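Local coordinates for protein agmatine N-acetyltransferase (Drosophila melanogaster, PDB 7CIW) that transfers the acetyl group of acetyl-CoA to the primary amine of agmatine and probably acylates arylalkylamines such as serotonin and dopamine as well, at residues D7-V16 and V57-E68; R70-G78 and L142-V150. The protein carries 1 engineered substitution. All blocks are in the same frame, centred on the assembly; numbering follows the deposited sequence.

Contact 1. Residues D7-V16 and V57-E68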
ATOM      1  N   ASP A   7      -6.709 -22.725   6.376  1.00 47.32           N
ATOM      2  CA  ASP A   7      -6.836 -23.701   7.449  1.00 43.25           C
ATOM      3  C   ASP A   7      -7.472 -23.078   8.686  1.00 38.85           C
ATOM      4  O   ASP A   7      -8.696 -23.122   8.852  1.00 37.43           O
ATOM      5  CB  ASP A   7      -5.460 -24.279   7.778  1.00 46.68           C
ATOM      6  CG  ASP A   7      -4.394 -23.206   7.901  1.00 47.75           C
ATOM      7  OD1 ASP A   7      -4.363 -22.536   8.956  1.00 48.32           O
ATOM      8  OD2 ASP A   7      -3.602 -23.025   6.950  1.00 54.37           O
ATOM      9  N   ASP A   8      -6.640 -22.521   9.570  1.00 36.44           N
ATOM     10  CA  ASP A   8      -7.083 -21.754  10.726  1.00 38.00           C
ATOM     11  C   ASP A   8      -6.908 -20.255  10.507  1.00 32.35           C
ATOM     12  O   ASP A   8      -6.708 -19.502  11.462  1.00 34.06           O
ATOM     13  CB  ASP A   8      -6.332 -22.209  11.986  1.00 38.47           C
ATOM     14  CG  ASP A   8      -6.856 -21.555  13.274  1.00 42.93           C
ATOM     15  OD1 ASP A   8      -7.864 -22.046  13.823  1.00 45.49           O
ATOM     16  OD2 ASP A   8      -6.243 -20.571  13.761  1.00 39.55           O
ATOM     17  N   ILE A   9      -6.983 -19.788   9.267  1.00 30.68           N
ATOM     18  CA  ILE A   9      -6.798 -18.372   8.981  1.00 22.26           C
ATOM     19  C   ILE A   9      -8.147 -17.761   8.637  1.00 24.03           C
ATOM     20  O   ILE A   9      -8.883 -18.291   7.798  1.00 23.13           O
ATOM     21  CB  ILE A   9      -5.772 -18.137   7.861  1.00 27.66           C
ATOM     22  CG1 ILE A   9      -4.418 -18.712   8.274  1.00 28.57           C
ATOM     23  CG2 ILE A   9      -5.629 -16.648   7.601  1.00 22.15           C
ATOM     24  CD1 ILE A   9      -3.414 -18.737   7.161  1.00 34.34           C
ATOM     25  N   VAL A  10      -8.468 -16.655   9.297  1.00 19.12           N
ATOM     26  CA  VAL A  10      -9.718 -15.933   9.112  1.00 19.41           C
ATOM     27  C   VAL A  10      -9.364 -14.507   8.732  1.00 16.67           C
ATOM     28  O   VAL A  10      -8.450 -13.920   9.316  1.00 18.41           O
ATOM     29  CB  VAL A  10     -10.578 -15.928  10.393  1.00 19.39           C
ATOM     30  CG1 VAL A  10     -11.959 -15.339  10.109  1.00 21.55           C
ATOM     31  CG2 VAL A  10     -10.673 -17.316  10.983  1.00 22.15           C
ATOM     32  N   VAL A  11     -10.087 -13.947   7.771  1.00 15.29           N
ATOM     33  CA  VAL A  11      -9.916 -12.545   7.405  1.00 16.11           C
ATOM     34  C   VAL A  11     -10.955 -11.715   8.153  1.00 18.14           C
ATOM     35  O   VAL A  11     -12.143 -12.063   8.184  1.00 17.12           O
ATOM     36  CB  VAL A  11     -10.025 -12.353   5.883  1.00 17.49           C
ATOM     37  CG1 VAL A  11     -10.114 -10.878   5.529  1.00 19.24           C
ATOM     38  CG2 VAL A  11      -8.829 -12.982   5.203  1.00 20.33           C
ATOM     39  N   ARG A  12     -10.504 -10.636   8.786  1.00 18.87           N
ATOM     40  CA  ARG A  12     -11.376  -9.750   9.545  1.00 19.41           C
ATOM     41  C   ARG A  12     -11.097  -8.308   9.161  1.00 18.24           C
ATOM     42  O   ARG A  12     -10.001  -7.956   8.726  1.00 18.45           O
ATOM     43  CB  ARG A  12     -11.179  -9.894  11.064  1.00 20.63           C
ATOM     44  CG  ARG A  12     -11.282 -11.308  11.588  1.00 21.24           C
ATOM     45  CD  ARG A  12     -12.733 -11.708  11.779  1.00 21.91           C
ATOM     46  NE  ARG A  12     -13.446 -10.853  12.730  1.00 26.47           N
ATOM     47  CZ  ARG A  12     -13.362 -10.966  14.055  1.00 27.36           C
ATOM     48  NH1 ARG A  12     -12.596 -11.906  14.595  1.00 23.87           N
ATOM     49  NH2 ARG A  12     -14.045 -10.141  14.840  1.00 28.62           N
ATOM     50  N   GLN A  13     -12.101  -7.467   9.364  1.00 21.61           N
ATOM     51  CA  GLN A  13     -11.920  -6.033   9.214  1.00 19.78           C
ATOM     52  C   GLN A  13     -11.249  -5.473  10.459  1.00 22.32           C
ATOM     53  O   GLN A  13     -11.592  -5.845  11.586  1.00 25.07           O
ATOM     54  CB  GLN A  13     -13.272  -5.361   8.989  1.00 19.94           C
ATOM     55  CG  GLN A  13     -13.229  -3.878   8.706  1.00 21.18           C
ATOM     56  CD  GLN A  13     -14.630  -3.314   8.585  1.00 28.91           C
ATOM     57  OE1 GLN A  13     -15.331  -3.159   9.580  1.00 39.42           O
ATOM     58  NE2 GLN A  13     -15.056  -3.040   7.361  1.00 31.02           N
ATOM     59  N   VAL A  14     -10.278  -4.581  10.255  1.00 16.29           N
ATOM     60  CA  VAL A  14      -9.650  -3.896  11.377  1.00 17.71           C
ATOM     61  C   VAL A  14     -10.638  -2.898  11.961  1.00 25.74           C
ATOM     62  O   VAL A  14     -11.168  -2.034  11.247  1.00 24.34           O
ATOM     63  CB  VAL A  14      -8.359  -3.195  10.936  1.00 21.62           C
ATOM     64  CG1 VAL A  14      -7.698  -2.494  12.123  1.00 20.11           C
ATOM     65  CG2 VAL A  14      -7.407  -4.193  10.302  1.00 17.17           C
ATOM     66  N   ASP A  15     -10.881  -2.996  13.260  1.00 26.78           N
ATOM     67  CA  ASP A  15     -11.857  -2.134  13.904  1.00 31.41           C
ATOM     68  C   ASP A  15     -11.181  -0.921  14.525  1.00 35.89           C
ATOM     69  O   ASP A  15     -10.044  -0.996  14.998  1.00 32.87           O
ATOM     70  CB  ASP A  15     -12.640  -2.896  14.971  1.00 36.85           C
ATOM     71  CG  ASP A  15     -13.740  -2.058  15.580  1.00 45.82           C
ATOM     72  OD1 ASP A  15     -13.740  -1.884  16.819  1.00 47.51           O
ATOM     73  OD2 ASP A  15     -14.594  -1.557  14.812  1.00 45.78           O
ATOM     74  N   VAL A  16     -11.892   0.205  14.508  1.00 33.97           N
ATOM     75  CA  VAL A  16     -11.402   1.422  15.137  1.00 36.57           C
ATOM     76  C   VAL A  16     -11.342   1.168  16.639  1.00 39.60           C
ATOM     77  O   VAL A  16     -12.374   1.115  17.316  1.00 39.41           O
ATOM     78  CB  VAL A  16     -12.289   2.630  14.777  1.00 37.77           C
ATOM     79  CG1 VAL A  16     -11.978   3.099  13.360  1.00 26.79           C
ATOM     80  CG2 VAL A  16     -13.767   2.260  14.884  1.00 39.15           C
ATOM     81  N   VAL A  57      -8.127   3.185   8.746  1.00 15.83           N
ATOM     82  CA  VAL A  57      -8.965   2.229   9.474  1.00 14.84           C
ATOM     83  C   VAL A  57     -10.419   2.672   9.552  1.00 15.57           C
ATOM     84  O   VAL A  57     -11.307   1.825   9.373  1.00 15.26           O
ATOM     85  CB  VAL A  57      -8.345   1.922  10.844  1.00 14.01           C
ATOM     86  CG1 VAL A  57      -9.294   1.068  11.687  1.00 19.67           C
ATOM     87  CG2 VAL A  57      -7.002   1.212  10.646  1.00 18.67           C
ATOM     88  N   PRO A  58     -10.753   3.953   9.766  1.00 14.64           N
ATOM     89  CA  PRO A  58     -12.182   4.311   9.879  1.00 16.98           C
ATOM     90  C   PRO A  58     -12.985   4.072   8.612  1.00 16.30           C
ATOM     91  O   PRO A  58     -14.218   4.037   8.680  1.00 19.06           O
ATOM     92  CB  PRO A  58     -12.145   5.804  10.235  1.00 18.43           C
ATOM     93  CG  PRO A  58     -10.820   5.982  10.908  1.00 18.35           C
ATOM     94  CD  PRO A  58      -9.894   5.104  10.107  1.00 16.89           C
ATOM     95  N   PHE A  59     -12.329   3.925   7.460  1.00 15.22           N
ATOM     96  CA  PHE A  59     -13.034   3.664   6.214  1.00 15.78           C
ATOM     97  C   PHE A  59     -13.561   2.244   6.113  1.00 16.78           C
ATOM     98  O   PHE A  59     -14.313   1.958   5.180  1.00 18.02           O
ATOM     99  CB  PHE A  59     -12.122   3.927   5.016  1.00 13.79           C
ATOM    100  CG  PHE A  59     -11.656   5.339   4.901  1.00 14.80           C
ATOM    101  CD1 PHE A  59     -12.561   6.388   4.935  1.00 18.01           C
ATOM    102  CD2 PHE A  59     -10.305   5.622   4.769  1.00 18.81           C
ATOM    103  CE1 PHE A  59     -12.132   7.693   4.824  1.00 18.27           C
ATOM    104  CE2 PHE A  59      -9.866   6.931   4.667  1.00 20.83           C
ATOM    105  CZ  PHE A  59     -10.784   7.967   4.691  1.00 21.56           C
ATOM    106  N   GLY A  60     -13.179   1.348   7.021  1.00 16.58           N
ATOM    107  CA  GLY A  60     -13.611  -0.032   6.883  1.00 15.56           C
ATOM    108  C   GLY A  60     -12.959  -0.754   5.733  1.00 16.26           C
ATOM    109  O   GLY A  60     -13.491  -1.751   5.246  1.00 19.66           O
ATOM    110  N   THR A  61     -11.810  -0.264   5.285  1.00 14.61           N
ATOM    111  CA  THR A  61     -11.140  -0.780   4.100  1.00 16.43           C
ATOM    112  C   THR A  61      -9.796  -1.403   4.456  1.00 17.40           C
ATOM    113  O   THR A  61      -8.944  -1.584   3.578  1.00 16.44           O
ATOM    114  CB  THR A  61     -10.958   0.341   3.080  1.00 15.80           C
ATOM    115  OG1 THR A  61     -10.477   1.508   3.756  1.00 17.71           O
ATOM    116  CG2 THR A  61     -12.289   0.662   2.425  1.00 16.81           C
ATOM    117  N   CYS A  62      -9.594  -1.729   5.725  1.00 12.98           N
ATOM    118  CA  CYS A  62      -8.364  -2.330   6.216  1.00 14.48           C
ATOM    119  C   CYS A  62      -8.703  -3.705   6.772  1.00 15.49           C
ATOM    120  O   CYS A  62      -9.671  -3.839   7.529  1.00 15.31           O
ATOM    121  CB  CYS A  62      -7.746  -1.453   7.297  1.00 17.11           C
ATOM    122  SG  CYS A  62      -7.165   0.120   6.658  1.00 17.91           S
ATOM    123  N   PHE A  63      -7.945  -4.729   6.365  1.00 14.42           N
ATOM    124  CA  PHE A  63      -8.263  -6.107   6.721  1.00 14.72           C
ATOM    125  C   PHE A  63      -7.022  -6.840   7.203  1.00 13.89           C
ATOM    126  O   PHE A  63      -5.905  -6.539   6.785  1.00 12.79           O
ATOM    127  CB  PHE A  63      -8.886  -6.861   5.533  1.00 12.84           C
ATOM    128  CG  PHE A  63     -10.142  -6.225   5.024  1.00 13.73           C
ATOM    129  CD1 PHE A  63     -11.371  -6.576   5.548  1.00 16.80           C
ATOM    130  CD2 PHE A  63     -10.088  -5.264   4.033  1.00 14.70           C
ATOM    131  CE1 PHE A  63     -12.537  -5.979   5.085  1.00 19.24           C
ATOM    132  CE2 PHE A  63     -11.243  -4.666   3.564  1.00 19.19           C
ATOM    133  CZ  PHE A  63     -12.468  -5.020   4.099  1.00 18.89           C
ATOM    134  N   VAL A  64      -7.233  -7.810   8.098  1.00 14.59           N
ATOM    135  CA  VAL A  64      -6.153  -8.659   8.580  1.00 14.69           C
ATOM    136  C   VAL A  64      -6.544 -10.121   8.458  1.00 15.60           C
ATOM    137  O   VAL A  64      -7.723 -10.484   8.519  1.00 17.75           O
ATOM    138  CB  VAL A  64      -5.767  -8.333  10.038  1.00 15.02           C
ATOM    139  CG1 VAL A  64      -5.116  -6.957  10.112  1.00 14.79           C
ATOM    140  CG2 VAL A  64      -6.980  -8.421  10.967  1.00 15.30           C
ATOM    141  N   ALA A  65      -5.534 -10.968   8.297  1.00 14.46           N
ATOM    142  CA  ALA A  65      -5.689 -12.410   8.433  1.00 14.21           C
ATOM    143  C   ALA A  65      -5.208 -12.825   9.818  1.00 17.03           C
ATOM    144  O   ALA A  65      -4.114 -12.434  10.243  1.00 16.88           O
ATOM    145  CB  ALA A  65      -4.903 -13.151   7.348  1.00 15.12           C
ATOM    146  N   LEU A  66      -6.042 -13.590  10.520  1.00 17.45           N
ATOM    147  CA  LEU A  66      -5.826 -13.992  11.901  1.00 22.19           C
ATOM    148  C   LEU A  66      -5.600 -15.492  11.974  1.00 20.92           C
ATOM    149  O   LEU A  66      -6.283 -16.261  11.295  1.00 20.55           O
ATOM    150  CB  LEU A  66      -7.038 -13.657  12.778  1.00 21.63           C
ATOM    151  CG  LEU A  66      -7.415 -12.220  13.073  1.00 19.58           C
ATOM    152  CD1 LEU A  66      -8.678 -12.190  13.945  1.00 24.99           C
ATOM    153  CD2 LEU A  66      -6.257 -11.539  13.767  1.00 19.79           C
ATOM    154  N   HIS A  67      -4.661 -15.892  12.824  1.00 20.84           N
ATOM    155  CA  HIS A  67      -4.402 -17.294  13.134  1.00 30.70           C
ATOM    156  C   HIS A  67      -4.126 -17.358  14.630  1.00 29.49           C
ATOM    157  O   HIS A  67      -3.124 -16.809  15.094  1.00 27.53           O
ATOM    158  CB  HIS A  67      -3.227 -17.832  12.316  1.00 29.45           C
ATOM    159  CG  HIS A  67      -2.745 -19.175  12.763  1.00 39.79           C
ATOM    160  ND1 HIS A  67      -3.435 -20.338  12.495  1.00 42.12           N
ATOM    161  CD2 HIS A  67      -1.650 -19.540  13.470  1.00 41.75           C
ATOM    162  CE1 HIS A  67      -2.784 -21.363  13.017  1.00 44.04           C
ATOM    163  NE2 HIS A  67      -1.698 -20.906  13.614  1.00 44.11           N
ATOM    164  N   GLU A  68      -5.031 -17.984  15.388  1.00 29.83           N
ATOM    165  CA  GLU A  68      -4.931 -18.060  16.850  1.00 30.34           C
ATOM    166  C   GLU A  68      -4.885 -16.673  17.487  1.00 26.55           C
ATOM    167  O   GLU A  68      -4.159 -16.438  18.456  1.00 30.08           O
ATOM    168  CB  GLU A  68      -3.719 -18.886  17.284  1.00 36.13           C
ATOM    169  CG  GLU A  68      -3.654 -20.271  16.670  1.00 38.07           C
ATOM    170  CD  GLU A  68      -2.784 -21.216  17.478  1.00 45.22           C
ATOM    171  OE1 GLU A  68      -2.813 -22.435  17.209  1.00 49.37           O
ATOM    172  OE2 GLU A  68      -2.071 -20.738  18.386  1.00 50.57           O
TER
HETATM  173  O   HOH W   1     -10.724  -0.830   8.462  1.00 17.90           O
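V14, the residue most covered here, turns one methyl to V64 and C62 and the other to V57. CG2 meets V64 CG1 at 3.6 Å and also lies near C62 CB, while CG1 reaches V57 CG1, both valine pairs crossing at about a right angle. L22 of helix 19-30 closes over this cluster. From here the strands 10-13 and 62-67 run antiparallel: R12 and V64 exchange two nearly straight backbone bonds, R12 N to V64 O and V64 N to R12 O, and V10 and L66 pair likewise. Side chains alternate between the faces, I9 CG2 resting on A65 CB (3.6 Å) on the one that helix 142-156 covers. On the face shared with V64, L66 CD1 lies against R12 CG (3.6 Å).

The Q13 side chain reaches along toward the turn before strand 62-67, CG anti to the backbone N (chi1 -175°) and the chain extended, which carries NE2 to G60 O at 2.9 Å; the bond is bent, 131° at the hydrogen. Cut back to an alanine, this position would probably leave G60 O without its amide donor and the turn less firmly tied. Nearby, a water joins V14 O, V57 O and C62 N.

The far end is looser and faces solvent. D8 OD2 accepts a long bond from E68 N (3.3 Å), and its carboxylate stands almost perpendicular to the H67 ring. This is the antiparallel N-terminal strand pairing of the GNAT fold.

Contact 2. Residues R70-G78 and L142-V150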
ATOM      1  N   ARG A  70      -3.563 -14.065  16.297  1.00 22.46           N
ATOM      2  CA  ARG A  70      -2.375 -13.334  15.877  1.00 22.48           C
ATOM      3  C   ARG A  70      -2.541 -12.892  14.428  1.00 19.39           C
ATOM      4  O   ARG A  70      -2.960 -13.684  13.575  1.00 21.57           O
ATOM      5  CB  ARG A  70      -1.133 -14.213  16.033  1.00 23.96           C
ATOM      6  CG  ARG A  70       0.149 -13.651  15.466  1.00 30.86           C
ATOM      7  CD  ARG A  70       1.350 -14.476  15.935  1.00 34.10           C
ATOM      8  NE  ARG A  70       2.221 -14.888  14.833  1.00 39.61           N
ATOM      9  CZ  ARG A  70       3.550 -14.937  14.909  1.00 34.69           C
ATOM     10  NH1 ARG A  70       4.163 -14.598  16.035  1.00 38.70           N
ATOM     11  NH2 ARG A  70       4.266 -15.321  13.858  1.00 36.89           N
ATOM     12  N   ILE A  71      -2.214 -11.636  14.149  1.00 19.56           N
ATOM     13  CA  ILE A  71      -2.251 -11.150  12.771  1.00 17.66           C
ATOM     14  C   ILE A  71      -1.061 -11.719  12.013  1.00 20.76           C
ATOM     15  O   ILE A  71       0.088 -11.586  12.448  1.00 19.09           O
ATOM     16  CB  ILE A  71      -2.253  -9.613  12.730  1.00 16.72           C
ATOM     17  CG1 ILE A  71      -3.520  -9.069  13.385  1.00 14.91           C
ATOM     18  CG2 ILE A  71      -2.112  -9.119  11.280  1.00 17.25           C
ATOM     19  CD1 ILE A  71      -3.446  -7.578  13.699  1.00 18.61           C
ATOM     20  N   VAL A  72      -1.339 -12.366  10.881  1.00 16.81           N
ATOM     21  CA  VAL A  72      -0.298 -12.929  10.030  1.00 17.32           C
ATOM     22  C   VAL A  72      -0.248 -12.270   8.661  1.00 15.33           C
ATOM     23  O   VAL A  72       0.671 -12.562   7.880  1.00 15.57           O
ATOM     24  CB  VAL A  72      -0.456 -14.463   9.887  1.00 17.62           C
ATOM     25  CG1 VAL A  72      -0.198 -15.128  11.231  1.00 19.79           C
ATOM     26  CG2 VAL A  72      -1.846 -14.832   9.385  1.00 17.20           C
ATOM     27  N   ALA A  73      -1.187 -11.383   8.350  1.00 14.81           N
ATOM     28  CA  ALA A  73      -1.160 -10.641   7.099  1.00 13.61           C
ATOM     29  C   ALA A  73      -2.091  -9.445   7.251  1.00 13.58           C
ATOM     30  O   ALA A  73      -3.024  -9.473   8.054  1.00 15.12           O
ATOM     31  CB  ALA A  73      -1.579 -11.514   5.909  1.00 16.34           C
ATOM     32  N   ALA A  74      -1.838  -8.398   6.475  1.00 12.34           N
ATOM     33  CA  ALA A  74      -2.664  -7.205   6.588  1.00 11.32           C
ATOM     34  C   ALA A  74      -2.664  -6.434   5.281  1.00 12.07           C
ATOM     35  O   ALA A  74      -1.677  -6.438   4.542  1.00 12.90           O
ATOM     36  CB  ALA A  74      -2.172  -6.280   7.713  1.00 17.29           C
ATOM     37  N   VAL A  75      -3.775  -5.743   5.021  1.00 12.20           N
ATOM     38  CA  VAL A  75      -3.876  -4.818   3.897  1.00 12.83           C
ATOM     39  C   VAL A  75      -4.522  -3.528   4.385  1.00 12.12           C
ATOM     40  O   VAL A  75      -5.453  -3.548   5.197  1.00 13.03           O
ATOM     41  CB  VAL A  75      -4.650  -5.457   2.716  1.00 10.32           C
ATOM     42  CG1 VAL A  75      -6.112  -5.777   3.103  1.00 11.62           C
ATOM     43  CG2 VAL A  75      -4.555  -4.586   1.442  1.00 11.14           C
ATOM     44  N   VAL A  76      -3.978  -2.401   3.946  1.00 11.51           N
ATOM     45  CA  VAL A  76      -4.487  -1.085   4.304  1.00 10.04           C
ATOM     46  C   VAL A  76      -4.861  -0.396   3.005  1.00 13.01           C
ATOM     47  O   VAL A  76      -4.027  -0.292   2.099  1.00 12.89           O
ATOM     48  CB  VAL A  76      -3.448  -0.265   5.086  1.00 14.26           C
ATOM     49  CG1 VAL A  76      -3.928   1.171   5.274  1.00 15.17           C
ATOM     50  CG2 VAL A  76      -3.154  -0.915   6.427  1.00 17.67           C
ATOM     51  N   ALA A  77      -6.108   0.048   2.898  1.00 13.17           N
ATOM     52  CA  ALA A  77      -6.574   0.701   1.682  1.00 13.34           C
ATOM     53  C   ALA A  77      -7.433   1.896   2.067  1.00 12.70           C
ATOM     54  O   ALA A  77      -7.980   1.963   3.170  1.00 12.13           O
ATOM     55  CB  ALA A  77      -7.360  -0.266   0.790  1.00 14.29           C
ATOM     56  N   GLY A  78      -7.532   2.857   1.153  1.00 13.37           N
ATOM     57  CA  GLY A  78      -8.402   3.990   1.362  1.00 12.19           C
ATOM     58  C   GLY A  78      -8.773   4.689   0.073  1.00 13.01           C
ATOM     59  O   GLY A  78      -8.163   4.469  -0.977  1.00 13.35           O
ATOM     60  N   LEU A 142      -1.972 -15.533   0.763  1.00 21.70           N
ATOM     61  CA  LEU A 142      -2.651 -14.638   1.698  1.00 20.65           C
ATOM     62  C   LEU A 142      -2.700 -13.214   1.155  1.00 17.55           C
ATOM     63  O   LEU A 142      -3.687 -12.494   1.356  1.00 17.68           O
ATOM     64  CB  LEU A 142      -1.961 -14.658   3.059  1.00 18.58           C
ATOM     65  CG  LEU A 142      -2.076 -15.940   3.881  1.00 23.12           C
ATOM     66  CD1 LEU A 142      -1.658 -15.658   5.315  1.00 22.19           C
ATOM     67  CD2 LEU A 142      -3.486 -16.482   3.816  1.00 27.87           C
ATOM     68  N   GLY A 143      -1.644 -12.782   0.472  1.00 16.94           N
ATOM     69  CA  GLY A 143      -1.685 -11.465  -0.143  1.00 17.95           C
ATOM     70  C   GLY A 143      -2.822 -11.354  -1.138  1.00 15.47           C
ATOM     71  O   GLY A 143      -3.597 -10.397  -1.116  1.00 15.46           O
ATOM     72  N   GLY A 144      -2.959 -12.359  -2.004  1.00 17.93           N
ATOM     73  CA  GLY A 144      -4.031 -12.326  -2.984  1.00 15.82           C
ATOM     74  C   GLY A 144      -5.404 -12.364  -2.346  1.00 16.02           C
ATOM     75  O   GLY A 144      -6.331 -11.692  -2.806  1.00 15.55           O
ATOM     76  N   ARG A 145      -5.559 -13.155  -1.283  1.00 16.73           N
ATOM     77  CA  ARG A 145      -6.851 -13.204  -0.609  1.00 17.17           C
ATOM     78  C   ARG A 145      -7.222 -11.849  -0.022  1.00 15.71           C
ATOM     79  O   ARG A 145      -8.373 -11.413  -0.136  1.00 15.05           O
ATOM     80  CB  ARG A 145      -6.838 -14.279   0.476  1.00 19.02           C
ATOM     81  CG  ARG A 145      -6.797 -15.696  -0.077  1.00 24.41           C
ATOM     82  CD  ARG A 145      -8.180 -16.306  -0.118  1.00 36.48           C
ATOM     83  NE  ARG A 145      -9.104 -15.427  -0.823  1.00 32.03           N
ATOM     84  CZ  ARG A 145      -9.567 -15.656  -2.043  1.00 27.86           C
ATOM     85  NH1 ARG A 145      -9.202 -16.752  -2.693  1.00 34.83           N
ATOM     86  NH2 ARG A 145     -10.391 -14.785  -2.611  1.00 27.33           N
ATOM     87  N   LEU A 146      -6.257 -11.154   0.594  1.00 14.59           N
ATOM     88  CA  LEU A 146      -6.546  -9.827   1.128  1.00 13.95           C
ATOM     89  C   LEU A 146      -6.851  -8.823   0.016  1.00 13.34           C
ATOM     90  O   LEU A 146      -7.763  -8.002   0.162  1.00 13.90           O
ATOM     91  CB  LEU A 146      -5.383  -9.339   1.997  1.00 12.51           C
ATOM     92  CG  LEU A 146      -5.257 -10.106   3.313  1.00 13.94           C
ATOM     93  CD1 LEU A 146      -4.005  -9.683   4.050  1.00 15.90           C
ATOM     94  CD2 LEU A 146      -6.473  -9.859   4.167  1.00 17.16           C
ATOM     95  N   MET A 147      -6.104  -8.866  -1.099  1.00 13.19           N
ATOM     96  CA  MET A 147      -6.422  -7.984  -2.225  1.00 13.99           C
ATOM     97  C   MET A 147      -7.817  -8.260  -2.781  1.00 11.43           C
ATOM     98  O   MET A 147      -8.542  -7.327  -3.150  1.00 13.45           O
ATOM     99  CB  MET A 147      -5.367  -8.128  -3.330  1.00 12.80           C
ATOM    100  CG  MET A 147      -3.981  -7.633  -2.915  1.00 11.27           C
ATOM    101  SD  MET A 147      -3.899  -5.867  -2.616  1.00 14.81           S
ATOM    102  CE  MET A 147      -4.123  -5.192  -4.267  1.00 16.54           C
ATOM    103  N   GLU A 148      -8.222  -9.533  -2.844  1.00 12.52           N
ATOM    104  CA  GLU A 148      -9.579  -9.829  -3.287  1.00 13.69           C
ATOM    105  C   GLU A 148     -10.608  -9.278  -2.307  1.00 13.91           C
ATOM    106  O   GLU A 148     -11.669  -8.788  -2.714  1.00 13.58           O
ATOM    107  CB  GLU A 148      -9.753 -11.335  -3.469  1.00 14.51           C
ATOM    108  CG  GLU A 148      -8.919 -11.886  -4.627  1.00 16.71           C
ATOM    109  CD  GLU A 148      -9.610 -11.730  -5.975  1.00 32.41           C
ATOM    110  OE1 GLU A 148     -10.658 -11.052  -6.037  1.00 36.61           O
ATOM    111  OE2 GLU A 148      -9.102 -12.284  -6.977  1.00 42.11           O
ATOM    112  N   THR A 149     -10.304  -9.336  -1.010  1.00 12.16           N
ATOM    113  CA  THR A 149     -11.216  -8.769  -0.017  1.00 12.96           C
ATOM    114  C   THR A 149     -11.375  -7.274  -0.218  1.00 13.63           C
ATOM    115  O   THR A 149     -12.486  -6.736  -0.115  1.00 13.61           O
ATOM    116  CB  THR A 149     -10.700  -9.077   1.392  1.00 16.14           C
ATOM    117  OG1 THR A 149     -10.557 -10.495   1.530  1.00 18.39           O
ATOM    118  CG2 THR A 149     -11.658  -8.550   2.457  1.00 15.85           C
ATOM    119  N   VAL A 150     -10.269  -6.584  -0.511  1.00 13.62           N
ATOM    120  CA  VAL A 150     -10.331  -5.153  -0.786  1.00 14.88           C
ATOM    121  C   VAL A 150     -11.165  -4.882  -2.029  1.00 12.78           C
ATOM    122  O   VAL A 150     -11.974  -3.948  -2.055  1.00 12.68           O
ATOM    123  CB  VAL A 150      -8.914  -4.578  -0.925  1.00 16.61           C
ATOM    124  CG1 VAL A 150      -8.971  -3.138  -1.463  1.00 17.98           C
ATOM    125  CG2 VAL A 150      -8.215  -4.645   0.425  1.00 15.53           C
TER
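L146 and V150, one helical turn apart, lay their side chains on A73, V75 and A77 of strand 70-78, and the contact is almost wholly apolar. L146 CD1 settles against A73 CB at 3.6 Å and also comes to 3.5 Å of A74 N, a methyl against the backbone, while its CB slides past V75 CG1. That same valine methyl meets V150 CG2, also at 3.6 Å. V75 can serve both because CG1 stands between its backbone N and carbonyl carbon (chi1 63°), tucked against the helix. V150 uses its other methyl, CG1, on A77 CB (4.0 Å). At the start of the helix L142 CD1 touches V72 CG2 and A73 CB, each at 4.2 Å, and M147 SD comes to V75 CG2 at 4.3 Å.

No hydrogen bond crosses between strand and helix; each meets its polar needs in its own way. Within the helix, R145 O takes two donors from opposite faces of its carbonyl plane, T149 N and T149 OG1, the latter 2.9 Å from R145 O. The strand bonds along the sheet, to F63 and A65 of one neighbouring strand and to G132 and D134 on its other side.

A73 and A77 offer only methyls, consistent with the close 8.4 Å approach of the two segment axes, whose directions differ by 33°. G143 N makes a weak bond to coenzyme A. Being nonpolar and without directional bonds, the contact implies that close fit, rather than hydrogen bonding, sets how this part of the cofactor-binding helix lies on the strand.

Overall arrangement
Both contacts meet at one sheet, where strands 62-67 and 70-80 are neighbours, and their centres lie about 8 Å apart. Contact 1 extends that sheet toward its outer strand 2-4 and is only partly buried; contact 2 lies nearer the middle of the chain, with every touching residue buried. Chemistry follows place: a ladder of backbone bonds with one polar, solvent-facing end in 7-16/57-68, against side-chain packing without a cross-bond in 70-78/142-150. Helix 142-156 spans both, meeting I9, V11 and F63 of contact 1 as well as its own strand. The two are stitched directly by probable hydrogen bonds from V72 N to A65 O and between T61 OG1 and A77 O.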